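Local structure of D-alanyl transferase DltD (Enterococcus faecium TX0133A04, 6PFX) at residues S46-L59 with E344-D358. The protein probably transfers D-alanine during the D-alanylation of lipoteichoic acid in the Gram-positive cell wall. Residues are numbered along the deposited sequence; the frame is centred on the assembly and turned at random.
Sequences SELSRISPFHPSVL and EDTIHLGWKGWLAAD
W354 is the main bump: its indole, rising from helix 351-358, fills a hollow lined by E47, L48, R50, F54, H55 and P56. P56 lies across one face, its CD 3.7 Å from the centroid of the six-membered ring in a CH-pi contact, while L349 CD1 backs the opposite face. The edge of the indole abuts the 3-10 segment 46-49: E47 O lies near the ring plane, 3.6 Å from W354 CZ2, and L48 CD2 comes obliquely to CH2. At the start of the helix F54 sets CB against W351 O and ring carbon CD2 3.8 Å from W351 CB, while its CD1 lies near L355 CB; P53 CB sits over one face of the F54 ring. L59 pushes CD1 against the carboxylate of D358, which is itself tied to R65 by a salt bridge. Between the two segments one water donates to both F54 O and W354 O. R50 bends at chi2 and chi3 (-58° and 75°) and crosses E344 at about a right angle in a salt bridge, NH2 meeting the syn lone pair of E344 OE1 at 3.0 Å, nearly straight at 169°, while NE and NH1 grip S49 OG side-on. At the other end S46 OG comes to the edge of the H348 ring, 2.3 Å from NE2, a distance so short that its detail is doubtful. Behind it, ND1 donates to the syn lone pair of D345 OD2 at 2.8 Å, nearly within the ring plane, and I347 CG1 packs on a ring face. D345 OD1 accepts from the backbone N-H groups of I347 (an Asx turn) and H348, which limits rotation of the carboxylate. This charge-relay geometry is consistent with the Ser-His-Asp triad of SGNH hydrolases and a probable nucleophilic role for S46 in acyl transfer.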
ATOM      1  N   SER A  46       3.015   0.971   6.842  1.00 21.07           N
ATOM      2  CA  SER A  46       3.179   0.571   8.239  1.00 23.48           C
ATOM      3  C   SER A  46       1.862   0.398   8.988  1.00 18.26           C
ATOM      4  O   SER A  46       1.844  -0.277  10.023  1.00 19.04           O
ATOM      5  CB  SER A  46       4.064   1.583   8.980  1.00 26.58           C
ATOM      6  OG  SER A  46       3.578   2.899   8.807  1.00 30.84           O
ATOM      7  N   GLU A  47       0.765   0.981   8.505  1.00 17.43           N
ATOM      8  CA  GLU A  47      -0.504   0.838   9.206  1.00 15.91           C
ATOM      9  C   GLU A  47      -0.949  -0.616   9.262  1.00 19.77           C
ATOM     10  O   GLU A  47      -1.746  -0.987  10.129  1.00 20.82           O
ATOM     11  CB  GLU A  47      -1.583   1.705   8.552  1.00 16.07           C
ATOM     12  CG  GLU A  47      -2.060   1.255   7.168  1.00 19.68           C
ATOM     13  CD  GLU A  47      -1.071   1.522   6.051  1.00 23.84           C
ATOM     14  OE1 GLU A  47      -0.071   2.252   6.237  1.00 23.54           O
ATOM     15  OE2 GLU A  47      -1.300   0.983   4.959  1.00 21.30           O
ATOM     16  N   LEU A  48      -0.458  -1.452   8.353  1.00 16.62           N
ATOM     17  CA  LEU A  48      -0.896  -2.837   8.364  1.00 15.19           C
ATOM     18  C   LEU A  48      -0.319  -3.631   9.527  1.00 18.76           C
ATOM     19  O   LEU A  48      -0.798  -4.737   9.795  1.00 15.99           O
ATOM     20  CB  LEU A  48      -0.545  -3.498   7.031  1.00 16.44           C
ATOM     21  CG  LEU A  48      -1.379  -3.022   5.835  1.00 16.52           C
ATOM     22  CD1 LEU A  48      -0.779  -3.540   4.529  1.00 23.17           C
ATOM     23  CD2 LEU A  48      -2.816  -3.470   5.974  1.00 21.86           C
ATOM     24  N   SER A  49       0.679  -3.105  10.226  1.00 20.04           N
ATOM     25  CA  SER A  49       1.187  -3.760  11.422  1.00 28.00           C
ATOM     26  C   SER A  49       0.424  -3.374  12.687  1.00 26.46           C
ATOM     27  O   SER A  49       0.773  -3.850  13.773  1.00 32.56           O
ATOM     28  CB  SER A  49       2.665  -3.424  11.624  1.00 29.27           C
ATOM     29  OG  SER A  49       2.799  -2.086  12.071  1.00 27.55           O
ATOM     30  N   ARG A  50      -0.605  -2.532  12.588  1.00 25.20           N
ATOM     31  CA  ARG A  50      -1.321  -2.076  13.781  1.00 27.80           C
ATOM     32  C   ARG A  50      -2.336  -3.150  14.177  1.00 16.95           C
ATOM     33  O   ARG A  50      -3.542  -3.032  13.944  1.00 22.73           O
ATOM     34  CB  ARG A  50      -1.995  -0.727  13.547  1.00 28.13           C
ATOM     35  CG  ARG A  50      -1.072   0.415  13.101  1.00 27.68           C
ATOM     36  CD  ARG A  50       0.061   0.680  14.089  1.00 34.28           C
ATOM     37  NE  ARG A  50       1.115  -0.331  14.036  1.00 35.59           N
ATOM     38  CZ  ARG A  50       1.916  -0.632  15.056  1.00 42.34           C
ATOM     39  NH1 ARG A  50       2.847  -1.568  14.913  1.00 41.30           N
ATOM     40  NH2 ARG A  50       1.776  -0.011  16.222  1.00 44.91           N
ATOM     41  N   ILE A  51      -1.838  -4.210  14.812  1.00 21.40           N
ATOM     42  CA  ILE A  51      -2.701  -5.312  15.233  1.00 21.14           C
ATOM     43  C   ILE A  51      -3.465  -4.892  16.486  1.00 22.32           C
ATOM     44  O   ILE A  51      -2.868  -4.626  17.535  1.00 32.07           O
ATOM     45  CB  ILE A  51      -1.908  -6.602  15.490  1.00 22.21           C
ATOM     46  CG1 ILE A  51      -0.976  -6.940  14.322  1.00 29.25           C
ATOM     47  CG2 ILE A  51      -2.882  -7.777  15.746  1.00 21.79           C
ATOM     48  CD1 ILE A  51      -1.668  -7.514  13.121  1.00 23.97           C
ATOM     49  N   SER A  52      -4.783  -4.832  16.372  1.00 22.06           N
ATOM     50  CA  SER A  52      -5.715  -4.549  17.449  1.00 19.08           C
ATOM     51  C   SER A  52      -6.906  -5.461  17.178  1.00 18.76           C
ATOM     52  O   SER A  52      -6.930  -6.163  16.155  1.00 18.01           O
ATOM     53  CB  SER A  52      -6.170  -3.100  17.406  1.00 21.95           C
ATOM     54  OG  SER A  52      -7.109  -2.893  16.365  1.00 20.06           O
ATOM     55  N   PRO A  53      -7.925  -5.465  18.036  1.00 16.23           N
ATOM     56  CA  PRO A  53      -9.099  -6.307  17.753  1.00 15.73           C
ATOM     57  C   PRO A  53      -9.786  -5.987  16.430  1.00 14.71           C
ATOM     58  O   PRO A  53     -10.533  -6.840  15.931  1.00 17.80           O
ATOM     59  CB  PRO A  53     -10.018  -6.057  18.960  1.00 15.51           C
ATOM     60  CG  PRO A  53      -9.081  -5.620  20.055  1.00 17.74           C
ATOM     61  CD  PRO A  53      -8.010  -4.815  19.358  1.00 17.33           C
ATOM     62  N   PHE A  54      -9.519  -4.817  15.827  1.00 15.78           N
ATOM     63  CA  PHE A  54     -10.233  -4.337  14.638  1.00 12.03           C
ATOM     64  C   PHE A  54      -9.428  -4.443  13.355  1.00 11.83           C
ATOM     65  O   PHE A  54      -9.962  -4.158  12.276  1.00 13.41           O
ATOM     66  CB  PHE A  54     -10.724  -2.903  14.882  1.00 13.35           C
ATOM     67  CG  PHE A  54     -11.363  -2.770  16.215  1.00 13.73           C
ATOM     68  CD1 PHE A  54     -12.638  -3.269  16.432  1.00 13.99           C
ATOM     69  CD2 PHE A  54     -10.649  -2.275  17.286  1.00 11.80           C
ATOM     70  CE1 PHE A  54     -13.212  -3.233  17.682  1.00 14.24           C
ATOM     71  CE2 PHE A  54     -11.225  -2.220  18.550  1.00 14.46           C
ATOM     72  CZ  PHE A  54     -12.502  -2.705  18.747  1.00 14.05           C
ATOM     73  N   HIS A  55      -8.185  -4.880  13.445  1.00 13.24           N
ATOM     74  CA  HIS A  55      -7.350  -5.105  12.277  1.00 12.24           C
ATOM     75  C   HIS A  55      -7.962  -6.164  11.364  1.00 14.81           C
ATOM     76  O   HIS A  55      -8.596  -7.111  11.841  1.00 12.68           O
ATOM     77  CB  HIS A  55      -5.996  -5.561  12.820  1.00 13.87           C
ATOM     78  CG  HIS A  55      -4.966  -5.807  11.777  1.00 14.43           C
ATOM     79  ND1 HIS A  55      -4.936  -6.958  11.021  1.00 15.24           N
ATOM     80  CD2 HIS A  55      -3.909  -5.064  11.378  1.00 16.55           C
ATOM     81  CE1 HIS A  55      -3.911  -6.908  10.190  1.00 12.93           C
ATOM     82  NE2 HIS A  55      -3.276  -5.765  10.381  1.00 15.67           N
ATOM     83  N   PRO A  56      -7.803  -6.018  10.040  1.00 13.44           N
ATOM     84  CA  PRO A  56      -8.458  -6.955   9.109  1.00 13.16           C
ATOM     85  C   PRO A  56      -8.150  -8.419   9.360  1.00 12.63           C
ATOM     86  O   PRO A  56      -9.011  -9.278   9.127  1.00 12.74           O
ATOM     87  CB  PRO A  56      -7.937  -6.516   7.727  1.00 14.03           C
ATOM     88  CG  PRO A  56      -7.497  -5.098   7.904  1.00 16.58           C
ATOM     89  CD  PRO A  56      -7.080  -4.938   9.345  1.00 13.35           C
ATOM     90  N   SER A  57      -6.931  -8.742   9.786  1.00 13.40           N
ATOM     91  CA  SER A  57      -6.603 -10.143  10.006  1.00 12.19           C
ATOM     92  C   SER A  57      -7.303 -10.686  11.247  1.00 14.32           C
ATOM     93  O   SER A  57      -7.671 -11.867  11.279  1.00 17.15           O
ATOM     94  CB  SER A  57      -5.092 -10.307  10.153  1.00 16.92           C
ATOM     95  OG  SER A  57      -4.398  -9.860   8.995  1.00 18.64           O
ATOM     96  N   VAL A  58      -7.493  -9.842  12.269  1.00 13.42           N
ATOM     97  CA  VAL A  58      -8.166 -10.275  13.492  1.00 13.21           C
ATOM     98  C   VAL A  58      -9.653 -10.499  13.237  1.00 13.78           C
ATOM     99  O   VAL A  58     -10.217 -11.529  13.617  1.00 15.48           O
ATOM    100  CB  VAL A  58      -7.932  -9.276  14.642  1.00 13.64           C
ATOM    101  CG1 VAL A  58      -8.640  -9.804  15.911  1.00 14.89           C
ATOM    102  CG2 VAL A  58      -6.458  -9.041  14.880  1.00 16.71           C
ATOM    103  N   LEU A  59     -10.311  -9.555  12.563  1.00 14.27           N
ATOM    104  CA  LEU A  59     -11.728  -9.741  12.273  1.00 13.70           C
ATOM    105  C   LEU A  59     -11.964 -10.969  11.399  1.00 15.33           C
ATOM    106  O   LEU A  59     -12.899 -11.740  11.638  1.00 16.16           O
ATOM    107  CB  LEU A  59     -12.290  -8.490  11.607  1.00 14.37           C
ATOM    108  CG  LEU A  59     -12.294  -7.238  12.481  1.00 13.71           C
ATOM    109  CD1 LEU A  59     -12.717  -6.048  11.648  1.00 12.37           C
ATOM    110  CD2 LEU A  59     -13.207  -7.404  13.693  1.00 16.26           C
ATOM    111  N   GLU A 344      -4.612   5.547  15.039  1.00 11.91           N
ATOM    112  CA  GLU A 344      -3.837   5.180  16.216  1.00 13.82           C
ATOM    113  C   GLU A 344      -2.839   6.272  16.571  1.00 13.94           C
ATOM    114  O   GLU A 344      -2.533   6.471  17.749  1.00 15.39           O
ATOM    115  CB  GLU A 344      -3.108   3.851  15.956  1.00 15.02           C
ATOM    116  CG  GLU A 344      -2.377   3.315  17.174  1.00 20.54           C
ATOM    117  CD  GLU A 344      -1.685   1.990  16.935  1.00 21.49           C
ATOM    118  OE1 GLU A 344      -0.430   1.949  16.927  1.00 20.71           O
ATOM    119  OE2 GLU A 344      -2.411   0.990  16.792  1.00 21.96           O
ATOM    120  N   ASP A 345      -2.345   6.998  15.577  1.00 14.63           N
ATOM    121  CA  ASP A 345      -1.318   8.011  15.790  1.00 15.25           C
ATOM    122  C   ASP A 345      -1.458   9.062  14.697  1.00 17.45           C
ATOM    123  O   ASP A 345      -2.576   9.396  14.293  1.00 22.48           O
ATOM    124  CB  ASP A 345       0.059   7.352  15.827  1.00 17.85           C
ATOM    125  CG  ASP A 345       0.323   6.477  14.621  1.00 20.61           C
ATOM    126  OD1 ASP A 345      -0.110   6.861  13.518  1.00 19.62           O
ATOM    127  OD2 ASP A 345       0.942   5.396  14.776  1.00 24.22           O
ATOM    128  N   THR A 346      -0.347   9.600  14.219  1.00 18.76           N
ATOM    129  CA  THR A 346      -0.413  10.697  13.266  1.00 21.93           C
ATOM    130  C   THR A 346      -0.638  10.258  11.828  1.00 21.63           C
ATOM    131  O   THR A 346      -0.912  11.104  10.970  1.00 25.94           O
ATOM    132  CB  THR A 346       0.909  11.450  13.273  1.00 22.67           C
ATOM    133  OG1 THR A 346       1.963  10.522  12.991  1.00 20.40           O
ATOM    134  CG2 THR A 346       1.156  12.076  14.614  1.00 15.35           C
ATOM    135  N   ILE A 347      -0.500   8.985  11.511  1.00 22.17           N
ATOM    136  CA  ILE A 347      -0.668   8.639  10.111  1.00 24.49           C
ATOM    137  C   ILE A 347      -1.335   7.288   9.922  1.00 20.27           C
ATOM    138  O   ILE A 347      -1.791   6.973   8.818  1.00 23.44           O
ATOM    139  CB  ILE A 347       0.678   8.687   9.355  1.00 22.93           C
ATOM    140  CG1 ILE A 347       1.685   7.743  10.016  1.00 25.08           C
ATOM    141  CG2 ILE A 347       1.211  10.126   9.280  1.00 33.28           C
ATOM    142  CD1 ILE A 347       2.812   7.337   9.103  1.00 31.47           C
ATOM    143  N   HIS A 348      -1.406   6.489  10.984  1.00 16.87           N
ATOM    144  CA  HIS A 348      -1.774   5.085  10.866  1.00 13.49           C
ATOM    145  C   HIS A 348      -3.196   4.832  11.341  1.00 15.39           C
ATOM    146  O   HIS A 348      -3.565   5.219  12.457  1.00 13.88           O
ATOM    147  CB  HIS A 348      -0.826   4.210  11.690  1.00 16.26           C
ATOM    148  CG  HIS A 348       0.602   4.321  11.277  1.00 21.01           C
ATOM    149  ND1 HIS A 348       1.612   4.619  12.164  1.00 30.93           N
ATOM    150  CD2 HIS A 348       1.190   4.179  10.067  1.00 27.05           C
ATOM    151  CE1 HIS A 348       2.763   4.664  11.517  1.00 35.24           C
ATOM    152  NE2 HIS A 348       2.534   4.399  10.242  1.00 32.57           N
ATOM    153  N   LEU A 349      -3.970   4.128  10.512  1.00 12.09           N
ATOM    154  CA  LEU A 349      -5.304   3.702  10.905  1.00 13.00           C
ATOM    155  C   LEU A 349      -5.263   2.980  12.240  1.00 13.20           C
ATOM    156  O   LEU A 349      -4.328   2.225  12.529  1.00 15.10           O
ATOM    157  CB  LEU A 349      -5.885   2.753   9.859  1.00 13.80           C
ATOM    158  CG  LEU A 349      -6.460   3.394   8.608  1.00 14.35           C
ATOM    159  CD1 LEU A 349      -6.740   2.283   7.608  1.00 17.95           C
ATOM    160  CD2 LEU A 349      -7.716   4.173   8.887  1.00 16.21           C
ATOM    161  N   GLY A 350      -6.302   3.203  13.048  1.00 12.43           N
ATOM    162  CA  GLY A 350      -6.419   2.712  14.401  1.00 14.03           C
ATOM    163  C   GLY A 350      -7.787   2.064  14.590  1.00 13.64           C
ATOM    164  O   GLY A 350      -8.443   1.677  13.674  1.00 15.39           O
ATOM    165  N   TRP A 351      -8.199   2.028  15.867  1.00 12.08           N
ATOM    166  CA  TRP A 351      -9.321   1.170  16.264  1.00 11.72           C
ATOM    167  C   TRP A 351     -10.596   1.471  15.472  1.00 11.18           C
ATOM    168  O   TRP A 351     -11.170   0.587  14.820  1.00 12.04           O
ATOM    169  CB  TRP A 351      -9.548   1.323  17.770  1.00 14.85           C
ATOM    170  CG  TRP A 351      -8.271   1.216  18.573  1.00 13.17           C
ATOM    171  CD1 TRP A 351      -7.717   0.077  19.080  1.00 16.60           C
ATOM    172  CD2 TRP A 351      -7.389   2.291  18.945  1.00 14.06           C
ATOM    173  NE1 TRP A 351      -6.542   0.370  19.733  1.00 18.00           N
ATOM    174  CE2 TRP A 351      -6.323   1.722  19.675  1.00 17.18           C
ATOM    175  CE3 TRP A 351      -7.392   3.678  18.724  1.00 15.70           C
ATOM    176  CZ2 TRP A 351      -5.281   2.490  20.201  1.00 19.56           C
ATOM    177  CZ3 TRP A 351      -6.355   4.446  19.252  1.00 15.15           C
ATOM    178  CH2 TRP A 351      -5.311   3.844  19.977  1.00 15.50           C
ATOM    179  N   LYS A 352     -11.061   2.712  15.514  1.00 11.90           N
ATOM    180  CA  LYS A 352     -12.298   3.045  14.821  1.00  9.77           C
ATOM    181  C   LYS A 352     -12.111   3.066  13.312  1.00 10.87           C
ATOM    182  O   LYS A 352     -13.063   2.778  12.570  1.00 10.43           O
ATOM    183  CB  LYS A 352     -12.813   4.377  15.358  1.00 13.11           C
ATOM    184  CG  LYS A 352     -13.462   4.223  16.735  1.00 12.43           C
ATOM    185  CD  LYS A 352     -14.888   3.742  16.641  1.00 18.72           C
ATOM    186  CE  LYS A 352     -15.801   4.837  16.111  1.00 19.73           C
ATOM    187  NZ  LYS A 352     -17.079   4.285  15.586  1.00 20.13           N
ATOM    188  N   GLY A 353     -10.900   3.390  12.854  1.00 11.46           N
ATOM    189  CA  GLY A 353     -10.649   3.486  11.429  1.00 10.27           C
ATOM    190  C   GLY A 353     -10.652   2.131  10.758  1.00  9.44           C
ATOM    191  O   GLY A 353     -11.296   1.939   9.722  1.00  9.94           O
ATOM    192  N   TRP A 354      -9.938   1.165  11.348  1.00  9.27           N
ATOM    193  CA  TRP A 354     -10.007  -0.205  10.850  1.00  9.82           C
ATOM    194  C   TRP A 354     -11.424  -0.761  10.949  1.00 10.76           C
ATOM    195  O   TRP A 354     -11.859  -1.515  10.075  1.00 11.95           O
ATOM    196  CB  TRP A 354      -9.007  -1.109  11.578  1.00 10.51           C
ATOM    197  CG  TRP A 354      -7.600  -0.993  11.069  1.00 13.42           C
ATOM    198  CD1 TRP A 354      -6.482  -0.672  11.796  1.00 18.35           C
ATOM    199  CD2 TRP A 354      -7.149  -1.211   9.721  1.00 13.07           C
ATOM    200  NE1 TRP A 354      -5.372  -0.681  10.983  1.00 19.33           N
ATOM    201  CE2 TRP A 354      -5.754  -1.006   9.707  1.00 20.20           C
ATOM    202  CE3 TRP A 354      -7.789  -1.574   8.527  1.00 16.30           C
ATOM    203  CZ2 TRP A 354      -4.993  -1.139   8.546  1.00 22.31           C
ATOM    204  CZ3 TRP A 354      -7.031  -1.706   7.379  1.00 21.10           C
ATOM    205  CH2 TRP A 354      -5.648  -1.491   7.398  1.00 21.58           C
ATOM    206  N   LEU A 355     -12.160  -0.424  12.005  1.00 10.42           N
ATOM    207  CA  LEU A 355     -13.538  -0.895  12.058  1.00 10.06           C
ATOM    208  C   LEU A 355     -14.360  -0.284  10.931  1.00  9.58           C
ATOM    209  O   LEU A 355     -15.145  -0.990  10.284  1.00 10.28           O
ATOM    210  CB  LEU A 355     -14.165  -0.593  13.411  1.00 10.57           C
ATOM    211  CG  LEU A 355     -15.630  -0.996  13.548  1.00 11.94           C
ATOM    212  CD1 LEU A 355     -15.772  -2.503  13.439  1.00 12.02           C
ATOM    213  CD2 LEU A 355     -16.252  -0.496  14.847  1.00 13.25           C
ATOM    214  N   ALA A 356     -14.159   1.011  10.648  1.00 10.30           N
ATOM    215  CA  ALA A 356     -14.895   1.642   9.555  1.00 10.47           C
ATOM    216  C   ALA A 356     -14.529   0.996   8.231  1.00 12.44           C
ATOM    217  O   ALA A 356     -15.383   0.793   7.360  1.00 12.61           O
ATOM    218  CB  ALA A 356     -14.573   3.136   9.482  1.00 11.76           C
ATOM    219  N   ALA A 357     -13.246   0.692   8.055  1.00 10.96           N
ATOM    220  CA  ALA A 357     -12.802   0.038   6.835  1.00  9.62           C
ATOM    221  C   ALA A 357     -13.493  -1.303   6.671  1.00 11.12           C
ATOM    222  O   ALA A 357     -13.864  -1.685   5.553  1.00 10.82           O
ATOM    223  CB  ALA A 357     -11.279  -0.091   6.861  1.00  9.00           C
ATOM    224  N   ASP A 358     -13.697  -2.020   7.780  1.00 10.82           N
ATOM    225  CA  ASP A 358     -14.327  -3.325   7.695  1.00  7.94           C
ATOM    226  C   ASP A 358     -15.726  -3.242   7.104  1.00 10.36           C
ATOM    227  O   ASP A 358     -16.205  -4.224   6.529  1.00 10.96           O
ATOM    228  CB  ASP A 358     -14.386  -4.018   9.054  1.00 11.47           C
ATOM    229  CG  ASP A 358     -14.770  -5.485   8.921  1.00 10.97           C
ATOM    230  OD1 ASP A 358     -14.084  -6.181   8.146  1.00 12.75           O
ATOM    231  OD2 ASP A 358     -15.773  -5.929   9.535  1.00 14.10           O
TER
HETATM  232  O   HOH W   1     -10.476  -3.906   9.558  1.00 13.28           O